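Local atomic coordinates of glycerol dehydratase (Clostridium butyricum, PDB entry 1R9D), a protein that probably dehydrates glycerol without vitamin B12, using a glycyl radical, as a member of the pyruvate formate-lyase-like family. Residues Thr105-Gln110 / Ile328-Phe333; Ile739-Leu744 / Asp778-Thr783; Val759-Tyr764 / Ile769-Ser774. One frame throughout, in Å; residues are numbered along the deposited sequence.

Interaction 1: residues Thr105-Gln110 / Ile328-Phe333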
loop_
_atom_site.group_PDB
_atom_site.type_symbol
_atom_site.label_atom_id
_atom_site.label_comp_id
_atom_site.label_asym_id
_atom_site.label_seq_id
_atom_site.Cartn_x
_atom_site.Cartn_y
_atom_site.Cartn_z
ATOM N N THR A 105 25.222 18.087 -27.540
ATOM C CA THR A 105 26.648 18.107 -27.848
ATOM C C THR A 105 27.171 16.776 -27.330
ATOM O O THR A 105 27.523 15.883 -28.102
ATOM C CB THR A 105 27.395 19.220 -27.095
ATOM O OG1 THR A 105 26.466 20.207 -26.635
ATOM C CG2 THR A 105 28.405 19.880 -28.015
ATOM N N GLY A 106 27.207 16.654 -26.007
ATOM C CA GLY A 106 27.662 15.426 -25.385
ATOM C C GLY A 106 26.456 14.595 -24.989
ATOM O O GLY A 106 25.342 15.109 -24.942
ATOM N N ASP A 107 26.676 13.318 -24.697
ATOM C CA ASP A 107 25.597 12.414 -24.306
ATOM C C ASP A 107 24.421 12.458 -25.272
ATOM O O ASP A 107 23.265 12.454 -24.856
ATOM C CB ASP A 107 25.104 12.738 -22.891
ATOM C CG ASP A 107 26.137 12.412 -21.825
ATOM O OD1 ASP A 107 27.043 13.238 -21.595
ATOM O OD2 ASP A 107 26.047 11.320 -21.227
ATOM N N ALA A 108 24.721 12.502 -26.565
ATOM C CA ALA A 108 23.667 12.538 -27.565
ATOM C C ALA A 108 23.104 11.137 -27.775
ATOM O O ALA A 108 23.827 10.142 -27.675
ATOM C CB ALA A 108 24.212 13.092 -28.883
ATOM N N PHE A 109 21.806 11.064 -28.047
ATOM C CA PHE A 109 21.149 9.791 -28.312
ATOM C C PHE A 109 20.328 9.910 -29.589
ATOM O O PHE A 109 19.743 10.958 -29.867
ATOM C CB PHE A 109 20.205 9.386 -27.171
ATOM C CG PHE A 109 20.897 8.768 -25.991
ATOM C CD1 PHE A 109 21.434 9.561 -24.982
ATOM C CD2 PHE A 109 20.997 7.386 -25.881
ATOM C CE1 PHE A 109 22.056 8.983 -23.881
ATOM C CE2 PHE A 109 21.617 6.798 -24.784
ATOM C CZ PHE A 109 22.147 7.599 -23.781
ATOM N N GLN A 110 20.296 8.831 -30.359
ATOM C CA GLN A 110 19.518 8.796 -31.590
ATOM C C GLN A 110 18.206 8.091 -31.249
ATOM O O GLN A 110 18.139 7.339 -30.280
ATOM C CB GLN A 110 20.253 7.992 -32.669
ATOM C CG GLN A 110 21.689 8.429 -32.924
ATOM C CD GLN A 110 21.799 9.906 -33.235
ATOM O OE1 GLN A 110 21.146 10.408 -34.149
ATOM N NE2 GLN A 110 22.629 10.615 -32.472
ATOM N N ILE A 328 18.577 17.858 -17.925
ATOM C CA ILE A 328 19.148 18.442 -16.716
ATOM C C ILE A 328 19.945 17.382 -15.953
ATOM O O ILE A 328 21.099 17.602 -15.579
ATOM C CB ILE A 328 18.047 19.026 -15.803
ATOM C CG1 ILE A 328 17.310 20.152 -16.534
ATOM C CG2 ILE A 328 18.657 19.558 -14.514
ATOM C CD1 ILE A 328 18.222 21.273 -17.020
ATOM N N SER A 329 19.335 16.224 -15.733
ATOM C CA SER A 329 20.006 15.142 -15.023
ATOM C C SER A 329 21.274 14.717 -15.754
ATOM O O SER A 329 22.239 14.256 -15.140
ATOM C CB SER A 329 19.061 13.946 -14.879
ATOM O OG SER A 329 17.899 14.323 -14.169
ATOM N N THR A 330 21.275 14.874 -17.074
ATOM C CA THR A 330 22.439 14.500 -17.856
ATOM C C THR A 330 23.641 15.361 -17.467
ATOM O O THR A 330 24.786 14.949 -17.642
ATOM C CB THR A 330 22.155 14.635 -19.363
ATOM O OG1 THR A 330 21.074 13.760 -19.709
ATOM C CG2 THR A 330 23.383 14.252 -20.173
ATOM N N LYS A 331 23.370 16.551 -16.937
ATOM C CA LYS A 331 24.435 17.450 -16.497
ATOM C C LYS A 331 25.051 16.916 -15.201
ATOM O O LYS A 331 26.220 17.175 -14.910
ATOM C CB LYS A 331 23.889 18.858 -16.255
ATOM C CG LYS A 331 23.298 19.535 -17.482
ATOM C CD LYS A 331 22.624 20.844 -17.087
ATOM C CE LYS A 331 21.906 21.501 -18.259
ATOM N NZ LYS A 331 22.833 21.919 -19.341
ATOM N N HIS A 332 24.255 16.173 -14.432
ATOM C CA HIS A 332 24.710 15.584 -13.169
ATOM C C HIS A 332 25.524 14.321 -13.414
ATOM O O HIS A 332 26.399 13.974 -12.618
ATOM C CB HIS A 332 23.527 15.173 -12.279
ATOM C CG HIS A 332 22.498 16.237 -12.075
ATOM N ND1 HIS A 332 21.336 16.007 -11.367
ATOM C CD2 HIS A 332 22.437 17.522 -12.491
ATOM C CE1 HIS A 332 20.604 17.106 -11.358
ATOM N NE2 HIS A 332 21.249 18.040 -12.035
ATOM N N PHE A 333 25.217 13.622 -14.505
ATOM C CA PHE A 333 25.888 12.371 -14.837
ATOM C C PHE A 333 26.360 12.374 -16.294
ATOM O O PHE A 333 25.808 11.660 -17.131
ATOM C CB PHE A 333 24.931 11.190 -14.624
ATOM C CG PHE A 333 24.162 11.237 -13.319
ATOM C CD1 PHE A 333 22.844 11.677 -13.287
ATOM C CD2 PHE A 333 24.759 10.831 -12.128
ATOM C CE1 PHE A 333 22.125 11.709 -12.089
ATOM C CE2 PHE A 333 24.050 10.859 -10.920
ATOM C CZ PHE A 333 22.733 11.298 -10.901
#

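Interaction 2: residues Ile739-Leu744 / Asp778-Thr783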
loop_
_atom_site.group_PDB
_atom_site.type_symbol
_atom_site.label_atom_id
_atom_site.label_comp_id
_atom_site.label_asym_id
_atom_site.label_seq_id
_atom_site.Cartn_x
_atom_site.Cartn_y
_atom_site.Cartn_z
ATOM N N ILE A 739 47.675 12.507 -17.676
ATOM C CA ILE A 739 47.589 12.745 -19.107
ATOM C C ILE A 739 48.222 14.064 -19.530
ATOM O O ILE A 739 48.351 14.999 -18.735
ATOM C CB ILE A 739 46.114 12.730 -19.566
ATOM C CG1 ILE A 739 46.038 12.706 -21.094
ATOM C CG2 ILE A 739 45.386 13.948 -19.005
ATOM C CD1 ILE A 739 44.634 12.565 -21.628
ATOM N N ASP A 740 48.614 14.116 -20.798
ATOM C CA ASP A 740 49.226 15.297 -21.387
ATOM C C ASP A 740 48.111 16.285 -21.718
ATOM O O ASP A 740 47.197 15.961 -22.481
ATOM C CB ASP A 740 49.957 14.905 -22.670
ATOM C CG ASP A 740 50.885 15.988 -23.168
ATOM O OD1 ASP A 740 50.486 17.174 -23.149
ATOM O OD2 ASP A 740 52.011 15.642 -23.589
ATOM N N LYS A 741 48.186 17.484 -21.149
ATOM C CA LYS A 741 47.171 18.506 -21.387
ATOM C C LYS A 741 46.963 18.807 -22.872
ATOM O O LYS A 741 45.858 19.148 -23.296
ATOM C CB LYS A 741 47.545 19.798 -20.659
ATOM C CG LYS A 741 46.549 20.928 -20.861
ATOM C CD LYS A 741 46.981 22.183 -20.119
ATOM C CE LYS A 741 45.948 23.287 -20.258
ATOM N NZ LYS A 741 46.315 24.478 -19.445
ATOM N N LYS A 742 48.029 18.687 -23.657
ATOM C CA LYS A 742 47.942 18.951 -25.090
ATOM C C LYS A 742 46.992 17.975 -25.775
ATOM O O LYS A 742 46.311 18.329 -26.741
ATOM C CB LYS A 742 49.332 18.864 -25.721
ATOM C CG LYS A 742 50.259 19.976 -25.262
ATOM C CD LYS A 742 51.707 19.700 -25.614
ATOM C CE LYS A 742 52.614 20.725 -24.946
ATOM N NZ LYS A 742 54.049 20.332 -25.009
ATOM N N ILE A 743 46.943 16.747 -25.268
ATOM C CA ILE A 743 46.073 15.729 -25.839
ATOM C C ILE A 743 44.600 16.057 -25.611
ATOM O O ILE A 743 43.767 15.837 -26.487
ATOM C CB ILE A 743 46.392 14.337 -25.254
ATOM C CG1 ILE A 743 47.800 13.916 -25.682
ATOM C CG2 ILE A 743 45.362 13.315 -25.729
ATOM C CD1 ILE A 743 48.248 12.579 -25.130
ATOM N N LEU A 744 44.276 16.592 -24.439
ATOM C CA LEU A 744 42.896 16.946 -24.146
ATOM C C LEU A 744 42.450 18.114 -25.024
ATOM O O LEU A 744 41.313 18.153 -25.503
ATOM C CB LEU A 744 42.745 17.307 -22.666
ATOM C CG LEU A 744 43.147 16.199 -21.687
ATOM C CD1 LEU A 744 42.991 16.701 -20.257
ATOM C CD2 LEU A 744 42.285 14.972 -21.915
ATOM N N ASP A 778 36.342 21.846 -17.240
ATOM C CA ASP A 778 36.557 21.784 -15.799
ATOM C C ASP A 778 37.722 20.838 -15.514
ATOM O O ASP A 778 38.573 21.124 -14.672
ATOM C CB ASP A 778 35.294 21.293 -15.080
ATOM C CG ASP A 778 35.418 21.372 -13.562
ATOM O OD1 ASP A 778 35.140 20.358 -12.883
ATOM O OD2 ASP A 778 35.785 22.451 -13.049
ATOM N N ILE A 779 37.767 19.714 -16.228
ATOM C CA ILE A 779 38.839 18.739 -16.038
ATOM C C ILE A 779 40.189 19.295 -16.489
ATOM O O ILE A 779 41.205 19.107 -15.821
ATOM C CB ILE A 779 38.541 17.428 -16.803
ATOM C CG1 ILE A 779 37.321 16.741 -16.177
ATOM C CG2 ILE A 779 39.757 16.511 -16.776
ATOM C CD1 ILE A 779 36.828 15.519 -16.947
ATOM N N ILE A 780 40.197 19.981 -17.623
ATOM C CA ILE A 780 41.433 20.565 -18.135
ATOM C C ILE A 780 41.964 21.641 -17.177
ATOM O O ILE A 780 43.178 21.805 -17.028
ATOM C CB ILE A 780 41.198 21.187 -19.540
ATOM C CG1 ILE A 780 40.918 20.072 -20.552
ATOM C CG2 ILE A 780 42.407 22.002 -19.972
ATOM C CD1 ILE A 780 40.411 20.569 -21.900
ATOM N N ALA A 781 41.051 22.353 -16.520
ATOM C CA ALA A 781 41.424 23.432 -15.606
ATOM C C ALA A 781 41.933 22.982 -14.238
ATOM O O ALA A 781 42.450 23.794 -13.466
ATOM C CB ALA A 781 40.250 24.389 -15.430
ATOM N N ARG A 782 41.796 21.698 -13.935
ATOM C CA ARG A 782 42.260 21.188 -12.652
ATOM C C ARG A 782 43.761 21.373 -12.490
ATOM O O ARG A 782 44.513 21.375 -13.467
ATOM C CB ARG A 782 41.914 19.709 -12.517
ATOM C CG ARG A 782 40.431 19.458 -12.372
ATOM C CD ARG A 782 40.125 17.974 -12.400
ATOM N NE ARG A 782 38.686 17.735 -12.345
ATOM C CZ ARG A 782 38.125 16.536 -12.449
ATOM N NH1 ARG A 782 38.884 15.460 -12.613
ATOM N NH2 ARG A 782 36.804 16.416 -12.388
ATOM N N THR A 783 44.193 21.524 -11.242
ATOM C CA THR A 783 45.608 21.693 -10.946
ATOM C C THR A 783 46.400 20.487 -11.438
ATOM O O THR A 783 45.978 19.345 -11.265
ATOM C CB THR A 783 45.851 21.816 -9.432
ATOM O OG1 THR A 783 45.074 22.896 -8.903
ATOM C CG2 THR A 783 47.330 22.061 -9.155
#

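Interaction 3: residues Val759-Tyr764 / Ile769-Ser774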
loop_
_atom_site.group_PDB
_atom_site.type_symbol
_atom_site.label_atom_id
_atom_site.label_comp_id
_atom_site.label_asym_id
_atom_site.label_seq_id
_atom_site.Cartn_x
_atom_site.Cartn_y
_atom_site.Cartn_z
ATOM N N VAL A 759 39.264 9.561 -19.888
ATOM C CA VAL A 759 39.680 10.492 -18.844
ATOM C C VAL A 759 38.867 10.281 -17.567
ATOM O O VAL A 759 37.722 9.835 -17.610
ATOM C CB VAL A 759 39.499 11.959 -19.292
ATOM C CG1 VAL A 759 38.027 12.263 -19.500
ATOM C CG2 VAL A 759 40.086 12.899 -18.257
ATOM N N ARG A 760 39.470 10.607 -16.431
ATOM C CA ARG A 760 38.794 10.468 -15.149
ATOM C C ARG A 760 37.993 11.733 -14.864
ATOM O O ARG A 760 38.531 12.841 -14.939
ATOM C CB ARG A 760 39.823 10.275 -14.033
ATOM C CG ARG A 760 39.231 9.806 -12.728
ATOM C CD ARG A 760 38.641 8.423 -12.912
ATOM N NE ARG A 760 38.207 7.841 -11.655
ATOM C CZ ARG A 760 37.718 6.613 -11.533
ATOM N NH1 ARG A 760 37.596 5.834 -12.601
ATOM N NH2 ARG A 760 37.361 6.163 -10.342
ATOM N N VAL A 761 36.712 11.575 -14.550
ATOM C CA VAL A 761 35.871 12.714 -14.221
ATOM C C VAL A 761 35.866 12.820 -12.690
ATOM O O VAL A 761 36.615 13.614 -12.122
ATOM C CB VAL A 761 34.430 12.529 -14.762
ATOM C CG1 VAL A 761 33.595 13.760 -14.451
ATOM C CG2 VAL A 761 34.467 12.305 -16.274
ATOM N N ALA A 762 35.047 12.008 -12.024
ATOM C CA ALA A 762 34.989 12.012 -10.560
ATOM C C ALA A 762 34.360 10.719 -10.056
ATOM O O ALA A 762 33.139 10.613 -9.966
ATOM C CB ALA A 762 34.188 13.219 -10.065
ATOM N N GLY A 763 35.194 9.735 -9.727
ATOM C CA GLY A 763 34.681 8.463 -9.253
ATOM C C GLY A 763 34.393 7.531 -10.416
ATOM O O GLY A 763 33.973 6.385 -10.229
ATOM N N TYR A 764 34.626 8.029 -11.626
ATOM C CA TYR A 764 34.402 7.245 -12.835
ATOM C C TYR A 764 35.185 7.855 -13.979
ATOM O O TYR A 764 35.522 9.040 -13.950
ATOM C CB TYR A 764 32.913 7.220 -13.206
ATOM C CG TYR A 764 32.339 8.529 -13.734
ATOM C CD1 TYR A 764 32.020 8.683 -15.091
ATOM C CD2 TYR A 764 32.063 9.590 -12.876
ATOM C CE1 TYR A 764 31.430 9.862 -15.565
ATOM C CE2 TYR A 764 31.479 10.770 -13.341
ATOM C CZ TYR A 764 31.161 10.897 -14.684
ATOM O OH TYR A 764 30.543 12.047 -15.125
ATOM N N ILE A 769 35.492 12.619 -25.518
ATOM C CA ILE A 769 34.660 13.280 -26.521
ATOM C C ILE A 769 33.153 13.133 -26.322
ATOM O O ILE A 769 32.372 13.743 -27.055
ATOM C CB ILE A 769 35.018 12.819 -27.967
ATOM C CG1 ILE A 769 34.699 11.335 -28.151
ATOM C CG2 ILE A 769 36.491 13.088 -28.245
ATOM C CD1 ILE A 769 34.852 10.852 -29.590
ATOM N N SER A 770 32.734 12.336 -25.342
ATOM C CA SER A 770 31.304 12.159 -25.086
ATOM C C SER A 770 30.824 13.173 -24.053
ATOM O O SER A 770 29.622 13.339 -23.842
ATOM C CB SER A 770 31.008 10.739 -24.582
ATOM O OG SER A 770 31.445 10.554 -23.240
ATOM N N LEU A 771 31.774 13.858 -23.423
ATOM C CA LEU A 771 31.471 14.852 -22.394
ATOM C C LEU A 771 31.157 16.236 -22.941
ATOM O O LEU A 771 31.744 16.668 -23.931
ATOM C CB LEU A 771 32.659 14.979 -21.439
ATOM C CG LEU A 771 33.069 13.758 -20.624
ATOM C CD1 LEU A 771 34.404 14.038 -19.937
ATOM C CD2 LEU A 771 31.990 13.451 -19.596
ATOM N N ASP A 772 30.241 16.935 -22.282
ATOM C CA ASP A 772 29.884 18.292 -22.676
ATOM C C ASP A 772 31.141 19.144 -22.475
ATOM O O ASP A 772 31.946 18.867 -21.583
ATOM C CB ASP A 772 28.741 18.806 -21.799
ATOM C CG ASP A 772 28.291 20.202 -22.179
ATOM O OD1 ASP A 772 28.840 21.181 -21.621
ATOM O OD2 ASP A 772 27.391 20.320 -23.042
ATOM N N LYS A 773 31.318 20.170 -23.302
ATOM C CA LYS A 773 32.506 21.017 -23.196
ATOM C C LYS A 773 32.709 21.623 -21.805
ATOM O O LYS A 773 33.846 21.815 -21.367
ATOM C CB LYS A 773 32.452 22.143 -24.231
ATOM C CG LYS A 773 33.723 22.976 -24.274
ATOM C CD LYS A 773 33.597 24.162 -25.222
ATOM C CE LYS A 773 34.856 25.023 -25.186
ATOM N NZ LYS A 773 34.747 26.199 -26.099
ATOM N N SER A 774 31.616 21.926 -21.118
ATOM C CA SER A 774 31.702 22.518 -19.786
ATOM C C SER A 774 32.430 21.594 -18.813
ATOM O O SER A 774 33.173 22.053 -17.946
ATOM C CB SER A 774 30.303 22.835 -19.253
ATOM O OG SER A 774 29.526 21.654 -19.113
#

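Interaction 1: residues Thr105-Gln110 / Ile328-Phe333
The loop leading to helix 113-125 meets the short helix 329-332 in the buried interior of the pyruvate formate-lyase-like region, where D107 touches T330. The two side chains run antiparallel past one another, the T330 methyl lying alongside the first carbons of the aspartate: CG2 of T330 is 3.6 Å from CB of D107 and 3.7 Å from its CG. With its chi1 of -61°, T330 sets CG2 anti to the backbone N and facing the loop, while OG1 hydrogen-bonds back to the carbonyl of D326, just before the helix. One branch of threonine thus packs and the other bonds. D107 has positive phi and psi (50° and 42°), a left-handed conformation that aspartate tolerates better than most residues. Its carboxylate is gripped by consecutive backbone amides just past the helix, OD1 by G335 N and OD2 by Y336 N, which probably stabilises the buried negative charge. The helix itself is a brief turn in which S329 O accepts from both H332 N and F333 N. F333, in the same segment, has its side chain about 4 Å from bound glycerol, so the contact probably lies behind the wall of the glycerol site.

Interaction 2: residues Ile739-Leu744 / Asp778-Thr783
K741 and I780 are the residues of closest backbone approach, 6.9 Å between their CA atoms, where the first turn of helix 741-749 passes the last turns of helix 773-781. I780 carries the contact from one side, its two branches meeting different partners. CG1 lies against L744, 3.9 Å from L744 CB and 4.0 Å from L744 CD1, and the two side chains lie alongside, pointing opposite ways. The other branch, CG2, meets K741 CE at 3.8 Å, where the fully extended lysine crosses the isoleucine at about a right angle. Starting with CG anti to the backbone N (chi1 179°), that chain brings its CE over the I780 methyl at the exposed margin of the contact. Isoleucine suits the junction because its branching serves both neighbours, and leucine, wholly apolar, suits the buried position facing it. L745 and Q748 also touch I780. Just before the helix, N-cap D740 accepts from K742 N at its OD1 (2.9 Å), 25° out of the carboxylate plane. The chemistry is dispersive and non-directional, implying that in these turns apolar burial and close fit, rather than polar bonds, join the helices, lysine contributing its carbon chain.

Interaction 3: residues Val759-Tyr764 / Ile769-Ser774
V761, which meets L771 across the contact, also lies on one face of the Y764 ring: its CB stands 3.6 Å above the plane, offset toward the rim. That ring meets Y339 edge-to-face, and its OH bonds to the carbonyl of G334, so both the apolar and the polar parts of tyrosine are used. The other flat group, the guanidinium of R760, covers the backbone of the turn with one face, Y764 N lying 3.4 Å above its centre and G763 C nearer the rim.

This turn joins the hairpin strands 758-760 and 765-767 and carries G763, the predicted glycyl-radical site of the family, which is not modified here. V761 N bonds to Y764 O at 2.9 Å across the turn, and G763 adopts a positive phi (88°) at which a CB would press on the carbonyl O of A762.

Against this hairpin L771 offers one methyl, CD1, shared by two valines. V761 CG2 meets it tip to tip at 4.1 Å, whereas V759 CG1 comes in obliquely at the same distance, held there by a chi1 of 65° that sets it between the backbone N and the carbonyl carbon. I779 of helix 773-781 touches all three, completing an apolar cluster for which branched aliphatic residues are well shaped. D772 caps that helix: its OD1 receives S774 OG at 2.6 Å and S774 N at 2.9 Å, from opposite faces of the carboxylate plane.

Interactions 1 and 3 are buried, whereas interaction 2 lies farther from the chain's centre and is partly open to solvent through its lysine. All three rely on carbon contacts, but interaction 1 pairs a methyl with the stem of a carboxylate, and the other two are mainly aliphatic. Interactions 2 and 3 share helix 773-781: it starts just after L771 and its N-cap D772, and its end packs on helix 741-749. R782 NH2 probably bonds to V761 O, 2.8 Å away, tying that helix end to the hairpin turn. Interaction 3 also meets interaction 1 through a probable backbone bond, D107 N to S770 O at 3.1 Å, so in space it bridges the other two, which do not touch.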